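Local coordinates for protein leucine--trna ligase (Agrobacterium radiobacter, PDB 5AH5) that probably attaches leucine to tRNA(Leu) at the expense of ATP, as a class I aminoacyl-tRNA synthetase that also binds zinc, at residues B[131-142]-B[437-448]. Sequence-based numbering, arbitrary orientation.
Sequences VLAQQKLFLDLY and TIPVAEEQLPIL
The side-chain amide of Gln-135 meets the backbone of Ile-447 at both of its polar atoms. Gln-135 OE1 accepts from Ile-447 N at 2.8 Å with a bent N-H...O angle of 135°, yet the donor lies in the carbonyl plane on a lone pair. Gln-135 NE2 donates one hydrogen to Ile-447 O at 2.9 Å, a straighter bond (152°), and is also hydrogen-bonded to Pro-426 O of strand 425-432. With CG anti to its own carbonyl carbon (chi1 -71°) and the chain extended beyond, Gln-135 projects from the helix as a straight arm.

One turn earlier, Leu-132 CD1 lies 3.6 Å from Leu-445 CB, while Pro-446, preceded by a cis peptide, turns its CB toward the helix backbone at Leu-132. Leu-445 and Leu-139 meet tip to tip, CD1 to CD1 at 4.0 Å; the other branch of Leu-139, CD2, packs on Pro-439 CB. Pro-439 CG approaches the edge of the Tyr-142 ring near its plane, the two side chains crossing at about a right angle. Beyond it, Tyr-142 OH and Thr-437 OG1 share a 2.6 Å hydrogen bond, and a water links the same hydroxyl to Thr-437 O. Lys-136 NZ, hydrogen-bonded to Pro-506 O, stays 4.1 Å from Glu-442 OE2, too far for a salt bridge.

Helix 128-143 thus joins the chain that follows the zinc-binding Cys-432 and Cys-435 through apolar packing that carries the Gln-135 amide pair within it and the Tyr-142 to Thr-437 bond at one end. The paired amide bonds imply that the rotation of the buried Gln-135 amide is fixed, its two polar atoms satisfied largely by main chain.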
loop_
_atom_site.group_PDB
_atom_site.type_symbol
_atom_site.label_atom_id
_atom_site.label_comp_id
_atom_site.label_asym_id
_atom_site.label_seq_id
_atom_site.Cartn_x
_atom_site.Cartn_y
_atom_site.Cartn_z
ATOM N N VAL B 131 -8.800 -21.345 -1.237
ATOM C CA VAL B 131 -10.273 -21.300 -1.210
ATOM C C VAL B 131 -10.857 -21.900 0.058
ATOM O O VAL B 131 -11.782 -21.339 0.675
ATOM C CB VAL B 131 -10.814 -22.063 -2.477
ATOM C CG1 VAL B 131 -12.298 -22.265 -2.420
ATOM C CG2 VAL B 131 -10.466 -21.309 -3.722
ATOM N N LEU B 132 -10.328 -23.049 0.462
ATOM C CA LEU B 132 -10.752 -23.721 1.746
ATOM C C LEU B 132 -10.624 -22.744 2.931
ATOM O O LEU B 132 -11.602 -22.379 3.670
ATOM C CB LEU B 132 -9.864 -25.010 1.969
ATOM C CG LEU B 132 -9.997 -25.708 3.351
ATOM C CD1 LEU B 132 -11.448 -26.047 3.700
ATOM C CD2 LEU B 132 -9.153 -26.973 3.392
ATOM N N ALA B 133 -9.426 -22.182 3.041
ATOM C CA ALA B 133 -9.212 -21.163 4.080
ATOM C C ALA B 133 -10.164 -20.005 4.024
ATOM O O ALA B 133 -10.769 -19.626 5.041
ATOM C CB ALA B 133 -7.779 -20.688 4.029
ATOM N N GLN B 134 -10.410 -19.460 2.839
ATOM C CA GLN B 134 -11.264 -18.286 2.782
ATOM C C GLN B 134 -12.699 -18.609 3.052
ATOM O O GLN B 134 -13.427 -17.808 3.641
ATOM C CB GLN B 134 -11.119 -17.637 1.401
ATOM C CG GLN B 134 -11.773 -16.273 1.280
ATOM C CD GLN B 134 -11.102 -15.425 0.193
ATOM O OE1 GLN B 134 -9.952 -15.012 0.349
ATOM N NE2 GLN B 134 -11.792 -15.207 -0.916
ATOM N N GLN B 135 -13.131 -19.809 2.627
ATOM C CA GLN B 135 -14.511 -20.247 2.863
ATOM C C GLN B 135 -14.721 -20.435 4.342
ATOM O O GLN B 135 -15.747 -20.013 4.872
ATOM C CB GLN B 135 -14.850 -21.473 2.029
ATOM C CG GLN B 135 -14.966 -21.124 0.542
ATOM C CD GLN B 135 -15.198 -22.342 -0.368
ATOM O OE1 GLN B 135 -14.889 -23.497 -0.037
ATOM N NE2 GLN B 135 -15.742 -22.068 -1.528
ATOM N N LYS B 136 -13.724 -20.955 5.033
ATOM C CA LYS B 136 -13.834 -21.036 6.508
ATOM C C LYS B 136 -13.926 -19.722 7.140
ATOM O O LYS B 136 -14.789 -19.504 8.024
ATOM C CB LYS B 136 -12.686 -21.779 7.147
ATOM C CG LYS B 136 -12.628 -23.229 6.777
ATOM C CD LYS B 136 -11.476 -23.869 7.534
ATOM C CE LYS B 136 -11.298 -25.301 7.150
ATOM N NZ LYS B 136 -10.583 -26.029 8.228
ATOM N N LEU B 137 -13.068 -18.797 6.692
ATOM C CA LEU B 137 -13.146 -17.438 7.229
ATOM C C LEU B 137 -14.497 -16.806 6.913
ATOM O O LEU B 137 -15.092 -16.158 7.755
ATOM C CB LEU B 137 -12.026 -16.554 6.670
ATOM C CG LEU B 137 -10.601 -16.733 7.197
ATOM C CD1 LEU B 137 -9.806 -15.559 6.636
ATOM C CD2 LEU B 137 -10.558 -16.735 8.705
ATOM N N PHE B 138 -15.003 -17.007 5.688
ATOM C CA PHE B 138 -16.313 -16.413 5.330
ATOM C C PHE B 138 -17.381 -16.928 6.282
ATOM O O PHE B 138 -18.199 -16.140 6.787
ATOM C CB PHE B 138 -16.648 -16.738 3.904
ATOM C CG PHE B 138 -17.984 -16.228 3.452
ATOM C CD1 PHE B 138 -19.176 -16.874 3.826
ATOM C CD2 PHE B 138 -18.069 -15.157 2.564
ATOM C CE1 PHE B 138 -20.409 -16.387 3.388
ATOM C CE2 PHE B 138 -19.294 -14.716 2.094
ATOM C CZ PHE B 138 -20.457 -15.318 2.522
ATOM N N LEU B 139 -17.370 -18.239 6.541
ATOM C CA LEU B 139 -18.421 -18.844 7.409
ATOM C C LEU B 139 -18.307 -18.409 8.849
ATOM O O LEU B 139 -19.336 -18.184 9.529
ATOM C CB LEU B 139 -18.440 -20.371 7.283
ATOM C CG LEU B 139 -18.941 -20.800 5.905
ATOM C CD1 LEU B 139 -18.828 -22.302 5.739
ATOM C CD2 LEU B 139 -20.385 -20.355 5.666
ATOM N N ASP B 140 -17.075 -18.223 9.317
ATOM C CA ASP B 140 -16.879 -17.599 10.671
ATOM C C ASP B 140 -17.451 -16.188 10.749
ATOM O O ASP B 140 -18.284 -15.869 11.635
ATOM C CB ASP B 140 -15.434 -17.724 11.115
ATOM C CG ASP B 140 -15.242 -17.500 12.610
ATOM O OD1 ASP B 140 -16.185 -17.689 13.405
ATOM O OD2 ASP B 140 -14.121 -17.081 12.984
ATOM N N LEU B 141 -17.139 -15.352 9.769
ATOM C CA LEU B 141 -17.684 -13.991 9.769
ATOM C C LEU B 141 -19.200 -13.979 9.603
ATOM O O LEU B 141 -19.891 -13.111 10.177
ATOM C CB LEU B 141 -17.019 -13.130 8.689
ATOM C CG LEU B 141 -15.680 -12.457 9.113
ATOM C CD1 LEU B 141 -14.526 -13.411 9.414
ATOM C CD2 LEU B 141 -15.288 -11.501 7.995
ATOM N N TYR B 142 -19.722 -14.922 8.797
ATOM C CA TYR B 142 -21.174 -15.107 8.680
ATOM C C TYR B 142 -21.822 -15.517 10.007
ATOM O O TYR B 142 -22.758 -14.859 10.436
ATOM C CB TYR B 142 -21.505 -16.132 7.587
ATOM C CG TYR B 142 -22.989 -16.413 7.419
ATOM C CD1 TYR B 142 -23.907 -15.403 7.078
ATOM C CD2 TYR B 142 -23.474 -17.697 7.600
ATOM C CE1 TYR B 142 -25.274 -15.675 6.945
ATOM C CE2 TYR B 142 -24.819 -17.985 7.466
ATOM C CZ TYR B 142 -25.703 -16.982 7.144
ATOM O OH TYR B 142 -26.992 -17.361 7.005
ATOM N N THR B 437 -30.881 -19.555 4.314
ATOM C CA THR B 437 -29.477 -19.549 3.886
ATOM C C THR B 437 -28.687 -20.405 4.877
ATOM O O THR B 437 -28.683 -20.140 6.060
ATOM C CB THR B 437 -28.893 -18.112 3.754
ATOM O OG1 THR B 437 -28.696 -17.554 5.054
ATOM C CG2 THR B 437 -29.831 -17.198 2.959
ATOM N N ILE B 438 -28.014 -21.431 4.396
ATOM C CA ILE B 438 -27.348 -22.377 5.281
ATOM C C ILE B 438 -25.895 -22.534 4.911
ATOM O O ILE B 438 -25.578 -22.745 3.730
ATOM C CB ILE B 438 -28.032 -23.779 5.229
ATOM C CG1 ILE B 438 -29.529 -23.640 5.538
ATOM C CG2 ILE B 438 -27.372 -24.760 6.204
ATOM C CD1 ILE B 438 -29.854 -23.228 6.959
ATOM N N PRO B 439 -25.020 -22.515 5.924
ATOM C CA PRO B 439 -23.639 -22.776 5.675
ATOM C C PRO B 439 -23.395 -24.154 5.130
ATOM O O PRO B 439 -24.007 -25.102 5.583
ATOM C CB PRO B 439 -22.980 -22.647 7.075
ATOM C CG PRO B 439 -23.864 -21.785 7.825
ATOM C CD PRO B 439 -25.252 -22.046 7.304
ATOM N N VAL B 440 -22.496 -24.260 4.163
ATOM C CA VAL B 440 -21.990 -25.553 3.778
ATOM C C VAL B 440 -21.283 -26.102 5.019
ATOM O O VAL B 440 -20.582 -25.365 5.727
ATOM C CB VAL B 440 -20.992 -25.438 2.606
ATOM C CG1 VAL B 440 -20.203 -26.706 2.376
ATOM C CG2 VAL B 440 -21.738 -25.054 1.331
ATOM N N ALA B 441 -21.416 -27.394 5.232
ATOM C CA ALA B 441 -20.779 -28.064 6.358
ATOM C C ALA B 441 -19.289 -28.129 6.123
ATOM O O ALA B 441 -18.845 -28.368 5.001
ATOM C CB ALA B 441 -21.336 -29.503 6.507
ATOM N N GLU B 442 -18.522 -27.984 7.193
ATOM C CA GLU B 442 -17.061 -27.939 7.099
ATOM C C GLU B 442 -16.468 -29.142 6.369
ATOM O O GLU B 442 -15.489 -29.020 5.607
ATOM C CB GLU B 442 -16.440 -27.802 8.500
ATOM C CG GLU B 442 -14.944 -27.531 8.446
ATOM C CD GLU B 442 -14.437 -26.798 9.659
ATOM O OE1 GLU B 442 -14.787 -25.607 9.826
ATOM O OE2 GLU B 442 -13.686 -27.412 10.441
ATOM N N GLU B 443 -17.091 -30.301 6.576
ATOM C CA GLU B 443 -16.735 -31.545 5.871
ATOM C C GLU B 443 -16.769 -31.423 4.336
ATOM O O GLU B 443 -16.001 -32.068 3.669
ATOM C CB GLU B 443 -17.670 -32.703 6.307
ATOM C CG GLU B 443 -17.454 -33.208 7.742
ATOM C CD GLU B 443 -18.058 -32.340 8.865
ATOM O OE1 GLU B 443 -19.017 -31.554 8.629
ATOM O OE2 GLU B 443 -17.561 -32.461 10.017
ATOM N N GLN B 444 -17.709 -30.645 3.805
ATOM C CA GLN B 444 -17.855 -30.443 2.350
ATOM C C GLN B 444 -16.877 -29.431 1.745
ATOM O O GLN B 444 -16.692 -29.421 0.521
ATOM C CB GLN B 444 -19.279 -29.993 1.986
ATOM C CG GLN B 444 -20.123 -31.129 1.456
ATOM C CD GLN B 444 -20.210 -32.185 2.490
ATOM O OE1 GLN B 444 -20.734 -31.945 3.589
ATOM N NE2 GLN B 444 -19.629 -33.343 2.190
ATOM N N LEU B 445 -16.245 -28.622 2.589
ATOM C CA LEU B 445 -15.276 -27.637 2.113
ATOM C C LEU B 445 -14.007 -28.201 1.545
ATOM O O LEU B 445 -13.503 -29.203 2.028
ATOM C CB LEU B 445 -14.984 -26.612 3.214
ATOM C CG LEU B 445 -16.211 -25.840 3.701
ATOM C CD1 LEU B 445 -15.863 -24.841 4.758
ATOM C CD2 LEU B 445 -16.997 -25.172 2.589
ATOM N N PRO B 446 -13.452 -27.602 0.479
ATOM C CA PRO B 446 -13.921 -26.420 -0.188
ATOM C C PRO B 446 -14.961 -26.679 -1.277
ATOM O O PRO B 446 -14.880 -27.692 -1.943
ATOM C CB PRO B 446 -12.635 -25.897 -0.887
ATOM C CG PRO B 446 -11.929 -27.156 -1.210
ATOM C CD PRO B 446 -12.178 -28.080 -0.047
ATOM N N ILE B 447 -15.870 -25.711 -1.481
ATOM C CA ILE B 447 -16.669 -25.658 -2.715
ATOM C C ILE B 447 -15.802 -25.061 -3.830
ATOM O O ILE B 447 -15.467 -23.851 -3.828
ATOM C CB ILE B 447 -17.956 -24.859 -2.498
ATOM C CG1 ILE B 447 -18.782 -25.454 -1.345
ATOM C CG2 ILE B 447 -18.776 -24.867 -3.777
ATOM C CD1 ILE B 447 -18.868 -26.970 -1.348
ATOM N N LEU B 448 -15.358 -25.918 -4.717
ATOM C CA LEU B 448 -14.596 -25.541 -5.879
ATOM C C LEU B 448 -15.473 -25.228 -7.099
ATOM O O LEU B 448 -16.537 -25.815 -7.275
ATOM C CB LEU B 448 -13.616 -26.653 -6.246
ATOM C CG LEU B 448 -12.635 -27.005 -5.111
ATOM C CD1 LEU B 448 -11.682 -28.045 -5.675
ATOM C CD2 LEU B 448 -11.881 -25.728 -4.648
HETATM O O HOH W 1 -27.579 -19.890 8.515
#